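Local coordinates for protein putative regulator (Escherichia coli O6, PDB 3HFI) that is probably a DNA-binding transcription regulator whose UTRA domain, the part described here, would sense a small-molecule effector and pair subunits, at residues E70-I75 / F148-L153; R104-R109 / L134-F139. All blocks are in the same frame, centred on the assembly; numbering follows the deposited sequence.

Contact 1 of 2, residues E70-I75 / F148-L153; sequences ENRINI and FGNVWL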
loop_
_atom_site.group_PDB
_atom_site.type_symbol
_atom_site.label_atom_id
_atom_site.label_comp_id
_atom_site.label_asym_id
_atom_site.label_seq_id
_atom_site.Cartn_x
_atom_site.Cartn_y
_atom_site.Cartn_z
ATOM N N GLU A 70 14.187 1.350 -1.828
ATOM C CA GLU A 70 15.096 0.544 -2.666
ATOM C C GLU A 70 14.255 -0.384 -3.507
ATOM O O GLU A 70 13.622 -1.312 -2.976
ATOM C CB GLU A 70 15.991 -0.263 -1.761
ATOM C CG GLU A 70 16.813 0.607 -0.927
ATOM C CD GLU A 70 17.736 -0.205 -0.078
ATOM O OE1 GLU A 70 17.301 -0.628 1.026
ATOM O OE2 GLU A 70 18.903 -0.381 -0.515
ATOM N N ASN A 71 14.153 -0.088 -4.789
ATOM C CA ASN A 71 13.386 -0.877 -5.719
ATOM C C ASN A 71 14.310 -1.863 -6.462
ATOM O O ASN A 71 15.424 -1.498 -6.850
ATOM C CB ASN A 71 12.716 0.043 -6.769
ATOM C CG ASN A 71 11.856 1.102 -6.174
ATOM O OD1 ASN A 71 12.130 2.297 -6.299
ATOM N ND2 ASN A 71 10.754 0.675 -5.572
ATOM N N ARG A 72 13.851 -3.082 -6.687
ATOM C CA ARG A 72 14.536 -4.030 -7.508
ATOM C C ARG A 72 13.526 -4.545 -8.537
ATOM O O ARG A 72 12.499 -5.122 -8.200
ATOM C CB ARG A 72 15.042 -5.154 -6.641
ATOM C CG ARG A 72 16.335 -4.798 -5.903
ATOM C CD ARG A 72 16.701 -5.787 -4.899
ATOM N NE ARG A 72 18.007 -5.509 -4.269
ATOM C CZ ARG A 72 18.144 -4.914 -3.085
ATOM N NH1 ARG A 72 17.101 -4.465 -2.436
ATOM N NH2 ARG A 72 19.332 -4.705 -2.573
ATOM N N ILE A 73 13.867 -4.337 -9.798
ATOM C CA ILE A 73 12.968 -4.441 -10.952
ATOM C C ILE A 73 13.442 -5.503 -11.945
ATOM O O ILE A 73 14.617 -5.493 -12.345
ATOM C CB ILE A 73 12.874 -3.073 -11.687
ATOM C CG1 ILE A 73 12.334 -2.000 -10.725
ATOM C CG2 ILE A 73 11.937 -3.223 -12.844
ATOM C CD1 ILE A 73 13.083 -0.660 -10.791
ATOM N N ASN A 74 12.538 -6.423 -12.324
ATOM C CA ASN A 74 12.817 -7.386 -13.371
ATOM C C ASN A 74 12.792 -6.664 -14.714
ATOM O O ASN A 74 11.736 -6.382 -15.273
ATOM C CB ASN A 74 11.762 -8.485 -13.365
ATOM C CG ASN A 74 12.022 -9.529 -14.395
ATOM O OD1 ASN A 74 13.007 -9.457 -15.135
ATOM N ND2 ASN A 74 11.175 -10.534 -14.435
ATOM N N ILE A 75 13.949 -6.384 -15.248
ATOM C CA ILE A 75 14.071 -5.585 -16.462
ATOM C C ILE A 75 13.663 -6.332 -17.744
ATOM O O ILE A 75 13.295 -5.708 -18.745
ATOM C CB ILE A 75 15.491 -4.966 -16.575
ATOM C CG1 ILE A 75 16.595 -5.995 -16.570
ATOM C CG2 ILE A 75 15.788 -4.088 -15.396
ATOM C CD1 ILE A 75 17.930 -5.347 -16.049
ATOM N N PHE A 148 10.289 -5.604 -6.517
ATOM C CA PHE A 148 10.424 -5.981 -5.096
ATOM C C PHE A 148 11.124 -4.821 -4.405
ATOM O O PHE A 148 12.299 -4.525 -4.693
ATOM C CB PHE A 148 11.243 -7.283 -4.917
ATOM C CG PHE A 148 11.428 -7.681 -3.494
ATOM C CD1 PHE A 148 10.329 -7.959 -2.697
ATOM C CD2 PHE A 148 12.682 -7.747 -2.931
ATOM C CE1 PHE A 148 10.473 -8.290 -1.390
ATOM C CE2 PHE A 148 12.834 -8.078 -1.567
ATOM C CZ PHE A 148 11.764 -8.369 -0.839
ATOM N N GLY A 149 10.379 -4.131 -3.552
ATOM C CA GLY A 149 10.836 -2.931 -2.881
ATOM C C GLY A 149 11.006 -3.114 -1.397
ATOM O O GLY A 149 10.251 -3.853 -0.749
ATOM N N ASN A 150 12.013 -2.443 -0.869
ATOM C CA ASN A 150 12.257 -2.331 0.552
ATOM C C ASN A 150 12.142 -0.871 0.906
ATOM O O ASN A 150 12.828 -0.039 0.285
ATOM C CB ASN A 150 13.668 -2.767 0.882
ATOM C CG ASN A 150 13.791 -4.259 0.996
ATOM O OD1 ASN A 150 13.779 -4.783 2.084
ATOM N ND2 ASN A 150 13.884 -4.956 -0.125
ATOM N N VAL A 151 11.300 -0.551 1.892
ATOM C CA VAL A 151 11.005 0.842 2.226
ATOM C C VAL A 151 11.342 1.073 3.686
ATOM O O VAL A 151 10.985 0.263 4.533
ATOM C CB VAL A 151 9.543 1.188 1.954
ATOM C CG1 VAL A 151 9.273 2.611 2.274
ATOM C CG2 VAL A 151 9.205 0.925 0.487
ATOM N N TRP A 152 11.994 2.198 3.960
ATOM C CA TRP A 152 12.438 2.566 5.288
ATOM C C TRP A 152 11.707 3.832 5.642
ATOM O O TRP A 152 11.966 4.883 5.050
ATOM C CB TRP A 152 13.926 2.798 5.284
ATOM C CG TRP A 152 14.605 1.655 4.695
ATOM C CD1 TRP A 152 14.887 1.433 3.360
ATOM C CD2 TRP A 152 15.041 0.523 5.393
ATOM N NE1 TRP A 152 15.481 0.213 3.195
ATOM C CE2 TRP A 152 15.601 -0.372 4.432
ATOM C CE3 TRP A 152 15.018 0.158 6.738
ATOM C CZ2 TRP A 152 16.136 -1.604 4.792
ATOM C CZ3 TRP A 152 15.555 -1.047 7.099
ATOM C CH2 TRP A 152 16.121 -1.918 6.131
ATOM N N LEU A 153 10.787 3.711 6.593
ATOM C CA LEU A 153 9.754 4.707 6.767
ATOM C C LEU A 153 10.180 5.120 8.127
ATOM O O LEU A 153 10.338 4.250 8.933
ATOM C CB LEU A 153 8.459 4.131 7.312
ATOM C CG LEU A 153 7.343 3.924 6.297
ATOM C CD1 LEU A 153 7.637 2.741 5.431
ATOM C CD2 LEU A 153 6.043 3.712 7.077
HETATM O O HOH W 1 14.209 -4.087 -2.924
#
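The carbonyl oxygen of Glu70 is held by the backbone N-H of Asn150 on the facing strand, 2.9 Å from Asn150 N to Glu70 O, and by a water that donates to it, with Gly149 CA adding a weaker CA-H...O contact at 3.2 Å from Glu70 O. That water has four partners: it also donates to Phe148 O, while Arg72 NH1, reached in the plane of the guanidinium, and Asn150 ND2 both donate to it. The arginine and asparagine ends, their planes nearly perpendicular, are thus joined through water, two donors sharing one acceptor. The strands containing 70-73 and 148-153 are antiparallel neighbours in the middle of the six-stranded antiparallel sheet of the UTRA domain. Glu70 with Asn150 and Arg72 with Phe148 form hydrogen-bonded pairs whose side chains share one face. Between them, in the non-hydrogen-bonded pair, bare Gly149 CA comes within 4.3 Å of Asn71 CA, and the Asn71 side chain lies on the other face, its amide bound by Arg57 and Glu147. Glu70 CG is anti to the carbonyl carbon (chi1 -62°) and the chain extended beyond, so that Glu70 OE1 accepts a bent bond (149° at the hydrogen) of 3.0 Å from Trp152 NE1, on the anti side and somewhat out of the carboxylate plane. The two side chains cross obliquely, carboxylate and ring planes 46° apart. A long acid suits this buried place because Arg119 and Tyr54 also bind its carboxylate, and the positive arginine probably favours its ionised form. Arg72 NE pairs with Glu34, whereas the Phe148 side chain packs on Val40 and Lys43 of helix 38-44.

Contact 2 of 2, residues R104-R109 / L134-F139; sequences RYSESR and LEQLVF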
loop_
_atom_site.group_PDB
_atom_site.type_symbol
_atom_site.label_atom_id
_atom_site.label_comp_id
_atom_site.label_asym_id
_atom_site.label_seq_id
_atom_site.Cartn_x
_atom_site.Cartn_y
_atom_site.Cartn_z
ATOM N N ARG A 104 -1.581 -4.984 -11.140
ATOM C CA ARG A 104 -2.793 -5.472 -10.606
ATOM C C ARG A 104 -2.791 -5.941 -9.170
ATOM O O ARG A 104 -3.887 -6.033 -8.609
ATOM C CB ARG A 104 -3.319 -6.617 -11.455
ATOM C CG ARG A 104 -3.475 -6.223 -12.934
ATOM C CD ARG A 104 -4.169 -7.322 -13.694
ATOM N NE ARG A 104 -4.116 -7.020 -15.111
ATOM C CZ ARG A 104 -5.048 -6.375 -15.780
ATOM N NH1 ARG A 104 -6.181 -5.987 -15.168
ATOM N NH2 ARG A 104 -4.871 -6.148 -17.098
ATOM N N TYR A 105 -1.622 -6.225 -8.599
ATOM C CA TYR A 105 -1.496 -6.669 -7.216
ATOM C C TYR A 105 -0.223 -6.221 -6.569
ATOM O O TYR A 105 0.825 -6.052 -7.225
ATOM C CB TYR A 105 -1.491 -8.202 -7.020
ATOM C CG TYR A 105 -2.563 -8.941 -7.752
ATOM C CD1 TYR A 105 -3.747 -9.345 -7.084
ATOM C CD2 TYR A 105 -2.415 -9.281 -9.090
ATOM C CE1 TYR A 105 -4.764 -10.037 -7.764
ATOM C CE2 TYR A 105 -3.415 -9.990 -9.763
ATOM C CZ TYR A 105 -4.579 -10.349 -9.095
ATOM O OH TYR A 105 -5.580 -11.025 -9.768
ATOM N N SER A 106 -0.312 -6.187 -5.253
ATOM C CA SER A 106 0.694 -5.710 -4.323
ATOM C C SER A 106 0.582 -6.581 -3.077
ATOM O O SER A 106 -0.540 -6.828 -2.627
ATOM C CB SER A 106 0.220 -4.350 -3.794
ATOM O OG SER A 106 1.271 -3.586 -3.924
ATOM N N GLU A 107 1.709 -6.896 -2.432
ATOM C CA GLU A 107 1.684 -7.504 -1.123
ATOM C C GLU A 107 2.729 -6.733 -0.332
ATOM O O GLU A 107 3.802 -6.509 -0.840
ATOM C CB GLU A 107 2.177 -8.953 -1.198
ATOM C CG GLU A 107 1.253 -9.899 -1.877
ATOM C CD GLU A 107 1.849 -11.318 -2.068
ATOM O OE1 GLU A 107 3.087 -11.537 -1.997
ATOM O OE2 GLU A 107 1.046 -12.219 -2.347
ATOM N N SER A 108 2.466 -6.427 0.929
ATOM C CA SER A 108 3.469 -5.838 1.750
ATOM C C SER A 108 3.556 -6.585 3.051
ATOM O O SER A 108 2.566 -7.088 3.558
ATOM C CB SER A 108 3.084 -4.390 2.060
ATOM O OG SER A 108 2.833 -3.653 0.897
ATOM N N ARG A 109 4.723 -6.494 3.664
ATOM C CA ARG A 109 5.019 -7.114 4.939
ATOM C C ARG A 109 5.741 -6.087 5.752
ATOM O O ARG A 109 6.637 -5.448 5.242
ATOM C CB ARG A 109 5.909 -8.294 4.675
ATOM C CG ARG A 109 6.208 -9.137 5.860
ATOM C CD ARG A 109 6.957 -10.330 5.285
ATOM N NE ARG A 109 7.465 -11.271 6.279
ATOM C CZ ARG A 109 8.363 -12.233 6.001
ATOM N NH1 ARG A 109 8.855 -12.364 4.747
ATOM N NH2 ARG A 109 8.788 -13.066 6.979
ATOM N N LEU A 134 9.231 -1.925 5.427
ATOM C CA LEU A 134 8.263 -2.594 4.584
ATOM C C LEU A 134 8.973 -3.320 3.464
ATOM O O LEU A 134 9.914 -2.772 2.866
ATOM C CB LEU A 134 7.391 -1.519 4.029
ATOM C CG LEU A 134 6.242 -1.816 3.145
ATOM C CD1 LEU A 134 5.126 -1.229 3.973
ATOM C CD2 LEU A 134 6.378 -1.086 1.819
ATOM N N GLU A 135 8.590 -4.578 3.210
ATOM C CA GLU A 135 8.938 -5.241 1.934
ATOM C C GLU A 135 7.670 -5.293 1.126
ATOM O O GLU A 135 6.665 -5.748 1.628
ATOM C CB GLU A 135 9.376 -6.691 2.105
ATOM C CG GLU A 135 10.657 -6.929 2.799
ATOM C CD GLU A 135 10.953 -8.439 2.913
ATOM O OE1 GLU A 135 10.026 -9.239 3.106
ATOM O OE2 GLU A 135 12.085 -8.845 2.794
ATOM N N GLN A 136 7.730 -4.920 -0.139
ATOM C CA GLN A 136 6.567 -4.904 -0.973
ATOM C C GLN A 136 6.865 -5.573 -2.289
ATOM O O GLN A 136 7.865 -5.256 -2.949
ATOM C CB GLN A 136 6.190 -3.468 -1.265
ATOM C CG GLN A 136 4.908 -3.375 -2.112
ATOM C CD GLN A 136 4.528 -1.980 -2.418
ATOM O OE1 GLN A 136 5.287 -1.244 -3.111
ATOM N NE2 GLN A 136 3.344 -1.554 -1.892
ATOM N N LEU A 137 6.000 -6.476 -2.687
ATOM C CA LEU A 137 6.137 -7.176 -3.945
ATOM C C LEU A 137 4.988 -6.673 -4.809
ATOM O O LEU A 137 3.872 -6.714 -4.390
ATOM C CB LEU A 137 6.069 -8.699 -3.713
ATOM C CG LEU A 137 6.460 -9.633 -4.856
ATOM C CD1 LEU A 137 7.806 -9.290 -5.463
ATOM C CD2 LEU A 137 6.428 -11.105 -4.434
ATOM N N VAL A 138 5.304 -6.248 -6.025
ATOM C CA VAL A 138 4.378 -5.647 -6.990
ATOM C C VAL A 138 4.297 -6.545 -8.222
ATOM O O VAL A 138 5.325 -7.012 -8.704
ATOM C CB VAL A 138 4.845 -4.208 -7.355
ATOM C CG1 VAL A 138 3.898 -3.563 -8.395
ATOM C CG2 VAL A 138 4.908 -3.325 -6.056
ATOM N N PHE A 139 3.065 -6.820 -8.695
ATOM C CA PHE A 139 2.780 -7.834 -9.705
ATOM C C PHE A 139 1.998 -7.214 -10.843
ATOM O O PHE A 139 1.100 -6.381 -10.617
ATOM C CB PHE A 139 1.860 -8.914 -9.180
ATOM C CG PHE A 139 2.415 -9.762 -8.071
ATOM C CD1 PHE A 139 2.731 -11.084 -8.293
ATOM C CD2 PHE A 139 2.490 -9.273 -6.784
ATOM C CE1 PHE A 139 3.164 -11.903 -7.238
ATOM C CE2 PHE A 139 2.919 -10.057 -5.710
ATOM C CZ PHE A 139 3.255 -11.394 -5.944
#
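Phe139 N donates to Tyr105 O over 2.8 Å, the shortest backbone bond of this antiparallel pair. Phe139 O in turn receives a bond of 3.1 Å from Arg104 N and a weak one from Tyr105 N, so two successive residues face one: a classic beta bulge. Beyond the bulge the ladder is regular, with paired bonds of 2.9 Å between the backbone N and O atoms of Glu107 and Leu137, and of Arg109 and Glu135. Arg109 and Glu135 run side by side, pointing the same way, but Arg109 NH1 and Glu135 OE1 make only a long salt bridge of 3.7 Å, and Glu135 OE2 bonds to Tyr39. On that face the Phe139 ring presents its edge to Tyr105 O, and its CZ lies 4.0 Å from Glu107 OE1, consistent with the slightly positive rim of a ring. On the other face Gln136 NE2 lies 3.5 Å from both Ser106 OG and Ser108 OG; these small residues let the extended glutamine, its CG anti to the backbone N (chi1 -178°), carry its amide to Tyr159 and Gly161 of the second subunit. Strand 130-139 is bordered by strand 144-153, while strand 105-114 pairs antiparallel with a strand of the second subunit, carrying the sheet across the dimer interface.

How the contacts relate
Contacts 1 and 2 lie in one antiparallel sheet, their centres about 10 Å apart, and are joined by the neighbouring strands 144-153 and 130-139. Probable hydrogen bonds of 2.8 Å link Val151 N to Leu134 O and Gly149 O to Gln136 N, so the four segments lie on four consecutive strands, 65-73, 144-153, 130-139 and 105-114. Side chains meet too: Phe148 CZ of contact 1 lies 3.7 Å from Glu135 OE2 of contact 2. Along the chain contact 2 is nested within the loop that contact 1 closes. Contact 1 is central and buried, whereas contact 2 is at the subunit boundary, so the sheet connects the domain core directly to the dimer interface.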